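Local coordinates for protein membrane-bound lytic murein transglycosylase (Agrobacterium tumefaciens, PDB 2PNW) that probably cleaves the glycosidic bond between N-acetylmuramic acid and N-acetylglucosamine in peptidoglycan without hydrolysis, leaving 1,6-anhydromuramic ends, at residues G48-T53 with L292-G297; A54-S59 with P363-E368; S215-L220 with D249-H254. All coordinates share one frame; numbering follows the deposited sequence.

Contact 1 of 3, residues G48-T53 with L292-G297; sequences GALGIT and LIHTFG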
loop_
_atom_site.group_PDB
_atom_site.type_symbol
_atom_site.label_atom_id
_atom_site.label_comp_id
_atom_site.label_asym_id
_atom_site.label_seq_id
_atom_site.Cartn_x
_atom_site.Cartn_y
_atom_site.Cartn_z
ATOM N N GLY A 48 -5.397 -14.714 5.584
ATOM C CA GLY A 48 -4.673 -14.939 4.336
ATOM C C GLY A 48 -4.640 -16.421 4.008
ATOM O O GLY A 48 -4.851 -17.265 4.889
ATOM N N ALA A 49 -4.398 -16.734 2.737
ATOM C CA ALA A 49 -4.269 -18.123 2.293
ATOM C C ALA A 49 -3.215 -18.868 3.111
ATOM O O ALA A 49 -3.349 -20.069 3.342
ATOM C CB ALA A 49 -3.929 -18.172 0.829
ATOM N N LEU A 50 -2.184 -18.161 3.583
ATOM C CA LEU A 50 -1.178 -18.804 4.441
ATOM C C LEU A 50 -1.813 -19.422 5.699
ATOM O O LEU A 50 -1.395 -20.489 6.160
ATOM C CB LEU A 50 -0.023 -17.846 4.770
ATOM C CG LEU A 50 1.201 -18.364 5.541
ATOM C CD1 LEU A 50 2.418 -17.551 5.173
ATOM C CD2 LEU A 50 1.007 -18.304 7.041
ATOM N N GLY A 51 -2.819 -18.740 6.243
ATOM C CA GLY A 51 -3.715 -19.337 7.218
ATOM C C GLY A 51 -3.701 -18.758 8.616
ATOM O O GLY A 51 -4.401 -19.254 9.488
ATOM N N ILE A 52 -2.915 -17.717 8.859
ATOM C CA ILE A 52 -2.933 -17.114 10.196
ATOM C C ILE A 52 -4.170 -16.244 10.429
ATOM O O ILE A 52 -4.409 -15.288 9.687
ATOM C CB ILE A 52 -1.675 -16.275 10.463
ATOM C CG1 ILE A 52 -0.405 -17.078 10.121
ATOM C CG2 ILE A 52 -1.681 -15.795 11.920
ATOM C CD1 ILE A 52 -0.063 -18.161 11.132
ATOM N N THR A 53 -4.951 -16.558 11.465
ATOM C CA THR A 53 -6.179 -15.797 11.697
ATOM C C THR A 53 -5.906 -14.517 12.471
ATOM O O THR A 53 -4.913 -14.423 13.205
ATOM C CB THR A 53 -7.231 -16.622 12.482
ATOM O OG1 THR A 53 -6.795 -16.784 13.832
ATOM C CG2 THR A 53 -7.428 -18.019 11.825
ATOM N N LEU A 292 -4.268 -11.605 -0.687
ATOM C CA LEU A 292 -4.834 -12.951 -0.779
ATOM C C LEU A 292 -4.046 -13.946 0.069
ATOM O O LEU A 292 -4.619 -14.850 0.657
ATOM C CB LEU A 292 -4.911 -13.433 -2.243
ATOM C CG LEU A 292 -5.831 -12.643 -3.186
ATOM C CD1 LEU A 292 -5.756 -13.253 -4.596
ATOM C CD2 LEU A 292 -7.269 -12.661 -2.708
ATOM N N ILE A 293 -2.740 -13.742 0.151
ATOM C CA ILE A 293 -1.848 -14.704 0.765
ATOM C C ILE A 293 -1.645 -14.424 2.258
ATOM O O ILE A 293 -1.609 -15.347 3.069
ATOM C CB ILE A 293 -0.488 -14.713 0.036
ATOM C CG1 ILE A 293 -0.651 -15.261 -1.381
ATOM C CG2 ILE A 293 0.549 -15.586 0.796
ATOM C CD1 ILE A 293 0.558 -15.096 -2.208
ATOM N N HIS A 294 -1.490 -13.147 2.606
ATOM C CA HIS A 294 -1.102 -12.798 3.980
ATOM C C HIS A 294 -2.196 -12.160 4.809
ATOM O O HIS A 294 -3.136 -11.564 4.265
ATOM C CB HIS A 294 0.148 -11.912 3.944
ATOM C CG HIS A 294 1.368 -12.651 3.506
ATOM N ND1 HIS A 294 1.832 -13.766 4.173
ATOM C CD2 HIS A 294 2.208 -12.453 2.462
ATOM C CE1 HIS A 294 2.919 -14.211 3.568
ATOM N NE2 HIS A 294 3.167 -13.431 2.526
ATOM N N THR A 295 -2.073 -12.281 6.131
ATOM C CA THR A 295 -2.981 -11.610 7.050
ATOM C C THR A 295 -2.315 -10.322 7.529
ATOM O O THR A 295 -1.145 -10.352 7.910
ATOM C CB THR A 295 -3.271 -12.527 8.279
ATOM O OG1 THR A 295 -3.775 -13.799 7.815
ATOM C CG2 THR A 295 -4.293 -11.874 9.221
ATOM N N PHE A 296 -3.043 -9.199 7.499
ATOM C CA PHE A 296 -2.519 -7.925 8.013
ATOM C C PHE A 296 -2.099 -7.999 9.483
ATOM O O PHE A 296 -2.672 -8.768 10.270
ATOM C CB PHE A 296 -3.549 -6.800 7.862
ATOM C CG PHE A 296 -3.873 -6.446 6.421
ATOM C CD1 PHE A 296 -2.883 -6.406 5.448
ATOM C CD2 PHE A 296 -5.172 -6.124 6.062
ATOM C CE1 PHE A 296 -3.186 -6.062 4.105
ATOM C CE2 PHE A 296 -5.491 -5.775 4.717
ATOM C CZ PHE A 296 -4.493 -5.751 3.750
ATOM N N GLY A 297 -1.108 -7.192 9.844
ATOM C CA GLY A 297 -0.709 -7.054 11.236
ATOM C C GLY A 297 0.440 -7.952 11.653
ATOM O O GLY A 297 0.975 -7.769 12.733
HETATM O O HOH W 1 -2.043 -15.728 6.896
#
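Thr295 OG1 sits at the middle of this contact and bonds to three partners. It accepts the N-H of Gly48 (N to OG1 2.9 Å) in a nearly straight bond of 174° at the hydrogen. It also donates to Ile52 O, a very short O...O distance of 2.5 Å, and takes a hydrogen from water 1, which in turn accepts Ile52 N. With OG1 anti to its own carbonyl carbon (chi1 -55°), the hydroxyl faces the 48-53 loop and is held there by backbone groups and one water. Further along, two carbonyls at the other end of 292-297 receive consecutive amides: Ala49 N reaches Leu292 O at 2.8 Å, and Leu50 N reaches Ile293 O at 2.9 Å. Gly48 CA lies against the same Ile293 O at 3.3 Å in a CA-H...O contact, the glycine, without a side chain, fitting closely against Ile293 O and the His294-Thr295 backbone. Two irregular loops thus meet through backbone amides and carbonyls and through the hydroxyl of Thr295: the one leading into helix 54-66, and one of the 3D domain, which belongs to the double-psi beta-barrel clan, running up to strand 299-304. Leu50 adds an apolar contact, its CD1 meeting the edge of the His294 ring at CE1 (3.7 Å). Ile293 CG2 lies 3.7 Å above that ring, over its centre, while His294 NE2 is hydrogen-bonded to Pro332 O and Phe300 meets the imidazole edge-to-face. Beyond this shell, Asp290 OD1 takes Leu292 N, Tyr370 OH bonds to Leu50 O, and Thr53 OG1 at the N-cap accepts Glu56 N.

Contact 2 of 3, residues A54-S59 with P363-E368; sequences AAELVS and PRIAAE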
loop_
_atom_site.group_PDB
_atom_site.type_symbol
_atom_site.label_atom_id
_atom_site.label_comp_id
_atom_site.label_asym_id
_atom_site.label_seq_id
_atom_site.Cartn_x
_atom_site.Cartn_y
_atom_site.Cartn_z
ATOM N N ALA A 54 -6.811 -13.550 12.336
ATOM C CA ALA A 54 -6.774 -12.348 13.177
ATOM C C ALA A 54 -6.819 -12.677 14.673
ATOM O O ALA A 54 -6.157 -12.012 15.469
ATOM C CB ALA A 54 -7.911 -11.410 12.822
ATOM N N ALA A 55 -7.612 -13.679 15.067
ATOM C CA ALA A 55 -7.607 -14.122 16.470
ATOM C C ALA A 55 -6.238 -14.616 16.943
ATOM O O ALA A 55 -5.852 -14.364 18.086
ATOM C CB ALA A 55 -8.663 -15.202 16.716
ATOM N N GLU A 56 -5.513 -15.324 16.088
ATOM C CA GLU A 56 -4.147 -15.786 16.428
ATOM C C GLU A 56 -3.201 -14.589 16.590
ATOM O O GLU A 56 -2.407 -14.527 17.526
ATOM C CB GLU A 56 -3.626 -16.776 15.380
ATOM C CG GLU A 56 -4.274 -18.173 15.551
ATOM C CD GLU A 56 -4.000 -19.158 14.423
ATOM O OE1 GLU A 56 -3.826 -18.772 13.238
ATOM O OE2 GLU A 56 -3.955 -20.362 14.740
ATOM N N LEU A 57 -3.311 -13.633 15.679
ATOM C CA LEU A 57 -2.549 -12.379 15.792
ATOM C C LEU A 57 -2.845 -11.653 17.105
ATOM O O LEU A 57 -1.935 -11.149 17.760
ATOM C CB LEU A 57 -2.856 -11.456 14.617
ATOM C CG LEU A 57 -2.306 -10.003 14.683
ATOM C CD1 LEU A 57 -0.779 -9.956 14.644
ATOM C CD2 LEU A 57 -2.913 -9.125 13.596
ATOM N N VAL A 58 -4.117 -11.586 17.481
ATOM C CA VAL A 58 -4.522 -10.923 18.733
ATOM C C VAL A 58 -3.786 -11.515 19.938
ATOM O O VAL A 58 -3.401 -10.797 20.844
ATOM C CB VAL A 58 -6.064 -10.946 18.914
ATOM C CG1 VAL A 58 -6.471 -10.658 20.376
ATOM C CG2 VAL A 58 -6.697 -9.909 17.980
ATOM N N SER A 59 -3.518 -12.816 19.923
ATOM C CA SER A 59 -2.808 -13.398 21.052
ATOM C C SER A 59 -1.422 -12.768 21.216
ATOM O O SER A 59 -1.035 -12.460 22.347
ATOM C CB SER A 59 -2.753 -14.939 20.990
ATOM O OG SER A 59 -1.910 -15.363 19.936
ATOM N N PRO A 363 2.850 -15.966 15.631
ATOM C CA PRO A 363 2.521 -16.115 17.040
ATOM C C PRO A 363 2.752 -17.579 17.422
ATOM O O PRO A 363 2.432 -18.493 16.632
ATOM C CB PRO A 363 1.019 -15.810 17.079
ATOM C CG PRO A 363 0.764 -14.921 15.896
ATOM C CD PRO A 363 1.747 -15.344 14.858
ATOM N N ARG A 364 3.306 -17.820 18.609
ATOM C CA ARG A 364 3.819 -19.165 18.875
ATOM C C ARG A 364 2.765 -20.276 18.946
ATOM O O ARG A 364 3.060 -21.401 18.552
ATOM C CB ARG A 364 4.930 -19.194 19.956
ATOM C CG ARG A 364 4.513 -19.258 21.390
ATOM C CD ARG A 364 5.738 -19.089 22.335
ATOM N NE ARG A 364 6.802 -20.062 22.081
ATOM C CZ ARG A 364 7.934 -19.814 21.414
ATOM N NH1 ARG A 364 8.823 -20.786 21.242
ATOM N NH2 ARG A 364 8.188 -18.604 20.908
ATOM N N ILE A 365 1.528 -19.954 19.332
ATOM C CA ILE A 365 0.429 -20.951 19.254
ATOM C C ILE A 365 0.073 -21.344 17.820
ATOM O O ILE A 365 -0.196 -22.523 17.547
ATOM C CB ILE A 365 -0.884 -20.543 20.009
ATOM C CG1 ILE A 365 -1.604 -19.376 19.301
ATOM C CG2 ILE A 365 -0.600 -20.266 21.501
ATOM C CD1 ILE A 365 -3.146 -19.333 19.473
ATOM N N ALA A 366 0.079 -20.367 16.912
ATOM C CA ALA A 366 -0.196 -20.617 15.496
ATOM C C ALA A 366 0.935 -21.371 14.825
ATOM O O ALA A 366 0.712 -22.123 13.875
ATOM C CB ALA A 366 -0.441 -19.317 14.757
ATOM N N ALA A 367 2.154 -21.143 15.300
ATOM C CA ALA A 367 3.345 -21.645 14.635
ATOM C C ALA A 367 3.413 -23.179 14.582
ATOM O O ALA A 367 3.955 -23.750 13.629
ATOM C CB ALA A 367 4.596 -21.070 15.304
ATOM N N GLU A 368 2.857 -23.845 15.590
ATOM C CA GLU A 368 2.996 -25.304 15.693
ATOM C C GLU A 368 2.568 -26.076 14.455
ATOM O O GLU A 368 3.298 -26.947 13.985
ATOM C CB GLU A 368 2.304 -25.848 16.947
ATOM C CG GLU A 368 3.224 -25.893 18.168
ATOM C CD GLU A 368 4.346 -26.935 18.061
ATOM O OE1 GLU A 368 4.246 -27.876 17.229
ATOM O OE2 GLU A 368 5.334 -26.813 18.828
HETATM O O HOH W 2 0.540 -17.160 20.369
#
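Glu56 lays its side chain across the methyl of Ala366, where the first turns of helix 54-66 pack on the short, weakly bonded helix 364-367 that follows strand 353-363. The glutamate CG stands anti to its carbonyl carbon (chi1 -76°) and the chain runs extended beyond it. Ala366 CB touches it at several atoms, nearest at Glu56 CD, 3.6 Å away. The carboxylate continues to Arg369, with which OE2 forms a salt bridge, so the carboxylate that rests on the Ala366 methyl also pairs with Arg369. Pro363 sets CG and CB against the helix: CG lies 3.6 Å from Glu56 O, and CB is 4.1 Å from Ser59 OG. The proline also touches Leu298. Ile365 closes the outer part, its CG1 4.1 Å from Ser59 OG and its CD1 near Glu56 CG. Ser59 OG is turned between its backbone N and carbonyl carbon (chi1 70°), back toward its own helix, where it donates to Glu56 O at 2.6 Å. Water 2 joins the two segments, donating to Ser59 OG and accepting Ile365 N, each at 3.1 Å.

Contact 3 of 3, residues S215-L220 with D249-H254; sequences SPIGRL and DGVLWH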
loop_
_atom_site.group_PDB
_atom_site.type_symbol
_atom_site.label_atom_id
_atom_site.label_comp_id
_atom_site.label_asym_id
_atom_site.label_seq_id
_atom_site.Cartn_x
_atom_site.Cartn_y
_atom_site.Cartn_z
ATOM N N SER A 215 -3.397 -1.175 -14.313
ATOM C CA SER A 215 -2.314 -1.444 -15.280
ATOM C C SER A 215 -1.130 -0.520 -15.027
ATOM O O SER A 215 -1.302 0.699 -14.974
ATOM C CB SER A 215 -2.785 -1.297 -16.729
ATOM O OG SER A 215 -3.920 -2.095 -16.948
ATOM N N PRO A 216 0.063 -1.100 -14.800
ATOM C CA PRO A 216 1.245 -0.295 -14.526
ATOM C C PRO A 216 1.785 0.416 -15.775
ATOM O O PRO A 216 2.055 -0.242 -16.807
ATOM C CB PRO A 216 2.247 -1.314 -14.002
ATOM C CG PRO A 216 1.828 -2.608 -14.605
ATOM C CD PRO A 216 0.344 -2.550 -14.710
ATOM N N ILE A 217 1.943 1.738 -15.692
ATOM C CA ILE A 217 2.403 2.491 -16.870
ATOM C C ILE A 217 3.889 2.271 -17.133
ATOM O O ILE A 217 4.326 2.386 -18.276
ATOM C CB ILE A 217 2.032 4.007 -16.833
ATOM C CG1 ILE A 217 2.698 4.709 -15.639
ATOM C CG2 ILE A 217 0.468 4.195 -16.839
ATOM C CD1 ILE A 217 2.634 6.219 -15.750
ATOM N N GLY A 218 4.649 1.922 -16.092
ATOM C CA GLY A 218 6.078 1.602 -16.252
ATOM C C GLY A 218 6.255 0.456 -17.238
ATOM O O GLY A 218 7.080 0.508 -18.153
ATOM N N ARG A 219 5.454 -0.585 -17.069
ATOM C CA ARG A 219 5.535 -1.749 -17.959
ATOM C C ARG A 219 5.135 -1.391 -19.386
ATOM O O ARG A 219 5.742 -1.876 -20.348
ATOM C CB ARG A 219 4.670 -2.890 -17.404
ATOM C CG ARG A 219 4.668 -4.180 -18.224
ATOM C CD ARG A 219 6.070 -4.661 -18.602
ATOM N NE ARG A 219 6.922 -4.926 -17.452
ATOM C CZ ARG A 219 8.220 -5.210 -17.534
ATOM N NH1 ARG A 219 8.826 -5.262 -18.722
ATOM N NH2 ARG A 219 8.915 -5.443 -16.427
ATOM N N LEU A 220 4.131 -0.531 -19.532
ATOM C CA LEU A 220 3.719 -0.077 -20.857
ATOM C C LEU A 220 4.879 0.622 -21.535
ATOM O O LEU A 220 5.145 0.403 -22.716
ATOM C CB LEU A 220 2.532 0.898 -20.767
ATOM C CG LEU A 220 2.070 1.517 -22.098
ATOM C CD1 LEU A 220 1.721 0.479 -23.105
ATOM C CD2 LEU A 220 0.867 2.443 -21.922
ATOM N N ASP A 249 -1.938 11.615 -21.746
ATOM C CA ASP A 249 -3.283 11.031 -21.534
ATOM C C ASP A 249 -3.372 9.597 -22.013
ATOM O O ASP A 249 -3.933 8.747 -21.323
ATOM C CB ASP A 249 -4.411 11.867 -22.179
ATOM C CG ASP A 249 -4.612 13.199 -21.509
ATOM O OD1 ASP A 249 -4.145 13.394 -20.363
ATOM O OD2 ASP A 249 -5.258 14.072 -22.133
ATOM N N GLY A 250 -2.834 9.305 -23.202
ATOM C CA GLY A 250 -2.917 7.936 -23.746
ATOM C C GLY A 250 -2.275 6.911 -22.838
ATOM O O GLY A 250 -2.777 5.791 -22.682
ATOM N N VAL A 251 -1.155 7.304 -22.228
ATOM C CA VAL A 251 -0.418 6.442 -21.337
ATOM C C VAL A 251 -1.164 6.307 -19.994
ATOM O O VAL A 251 -1.341 5.212 -19.509
ATOM C CB VAL A 251 1.020 6.968 -21.124
ATOM C CG1 VAL A 251 1.742 6.189 -19.998
ATOM C CG2 VAL A 251 1.830 6.874 -22.463
ATOM N N LEU A 252 -1.549 7.424 -19.382
ATOM C CA LEU A 252 -2.252 7.325 -18.078
ATOM C C LEU A 252 -3.537 6.521 -18.223
ATOM O O LEU A 252 -3.896 5.737 -17.343
ATOM C CB LEU A 252 -2.598 8.716 -17.550
ATOM C CG LEU A 252 -1.364 9.605 -17.304
ATOM C CD1 LEU A 252 -1.778 10.840 -16.467
ATOM C CD2 LEU A 252 -0.201 8.810 -16.639
ATOM N N TRP A 253 -4.230 6.707 -19.341
ATOM C CA TRP A 253 -5.551 6.074 -19.527
ATOM C C TRP A 253 -5.490 4.563 -19.810
ATOM O O TRP A 253 -6.519 3.861 -19.747
ATOM C CB TRP A 253 -6.331 6.826 -20.617
ATOM C CG TRP A 253 -6.761 8.225 -20.219
ATOM C CD1 TRP A 253 -6.855 8.733 -18.951
ATOM C CD2 TRP A 253 -7.198 9.269 -21.096
ATOM N NE1 TRP A 253 -7.286 10.031 -18.986
ATOM C CE2 TRP A 253 -7.530 10.379 -20.292
ATOM C CE3 TRP A 253 -7.347 9.375 -22.497
ATOM C CZ2 TRP A 253 -7.999 11.584 -20.833
ATOM C CZ3 TRP A 253 -7.819 10.566 -23.031
ATOM C CH2 TRP A 253 -8.141 11.661 -22.201
ATOM N N HIS A 254 -4.278 4.059 -20.091
ATOM C CA HIS A 254 -3.996 2.610 -20.126
ATOM C C HIS A 254 -4.330 2.005 -18.769
ATOM O O HIS A 254 -4.726 0.849 -18.678
ATOM C CB HIS A 254 -2.512 2.379 -20.432
ATOM C CG HIS A 254 -2.073 0.952 -20.320
ATOM N ND1 HIS A 254 -2.503 -0.025 -21.192
ATOM C CD2 HIS A 254 -1.175 0.360 -19.501
ATOM C CE1 HIS A 254 -1.914 -1.171 -20.890
ATOM N NE2 HIS A 254 -1.107 -0.965 -19.856
HETATM O O HOH W 3 -6.347 -1.060 -16.533
HETATM O O HOH W 4 0.759 -2.206 -18.317
#
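His254 holds CG anti to its backbone N (chi1 173°), and Leu220 does the same with its own CG (chi1 176°), which directs each CG toward the other segment; the side chains meet tip to tip. Leu220 CD2 then lies over one face of the imidazole, 4.0 Å from the centroid and 29° off the normal, a CH-pi contact. Ser215 occupies the opposite face: its OG stands above the plane toward the rim, and its CB comes to 3.6 Å from His254 NE2. At the edge, in plane, water 4 bonds to His254 NE2 at 2.7 Å and donates to Pro216 O. Water 3 makes a second bridge, hydrogen-bonded to Ser215 OG and donating to His254 O. The ring is thus packed on both faces and held at one nitrogen by a water. The segments belong to the MltA-specific insert domain, where the start of helix 217-223, with Pro216 at the N-cap, meets helix 248-252 and the residues just after it. Ile217 packs on Val251 and Leu252. Its side chain crosses that of Val251 at about a right angle, with CB 3.9 Å from Val251 CG1, and its CG2 approaches Val251 O at 3.4 Å. Ile217 CD1 meets Leu252 CD2 at 3.9 Å. Phe184 of helix 180-189 touches both Ile217 and Leu252, while Ile237 and Leu241 of helix 234-243 also pack on Ile217, and Trp240 rests on Val251.

Overall arrangement
From the N terminus, the chain passes helix 28-39 and reaches loop 48-53, the first half of contact 1, then runs directly into helix 54-66, the first half of contact 2. Contact 3 closes the shortest loop, of 28 residues, inside the insert domain. It is nested within both long loops, which close later at 292-297 and at 363-368. These two cross, their segments alternating, and their centres lie about 11 Å apart: Leu57 packs on the carbonyls of Phe296 and Gly297, and Ile52 on Ala366. Together they tie the N-terminal helical part to the 3D domain and the chain's C-terminal end. Contact 3 lies far off, its centre about 41 Å from that of contact 2.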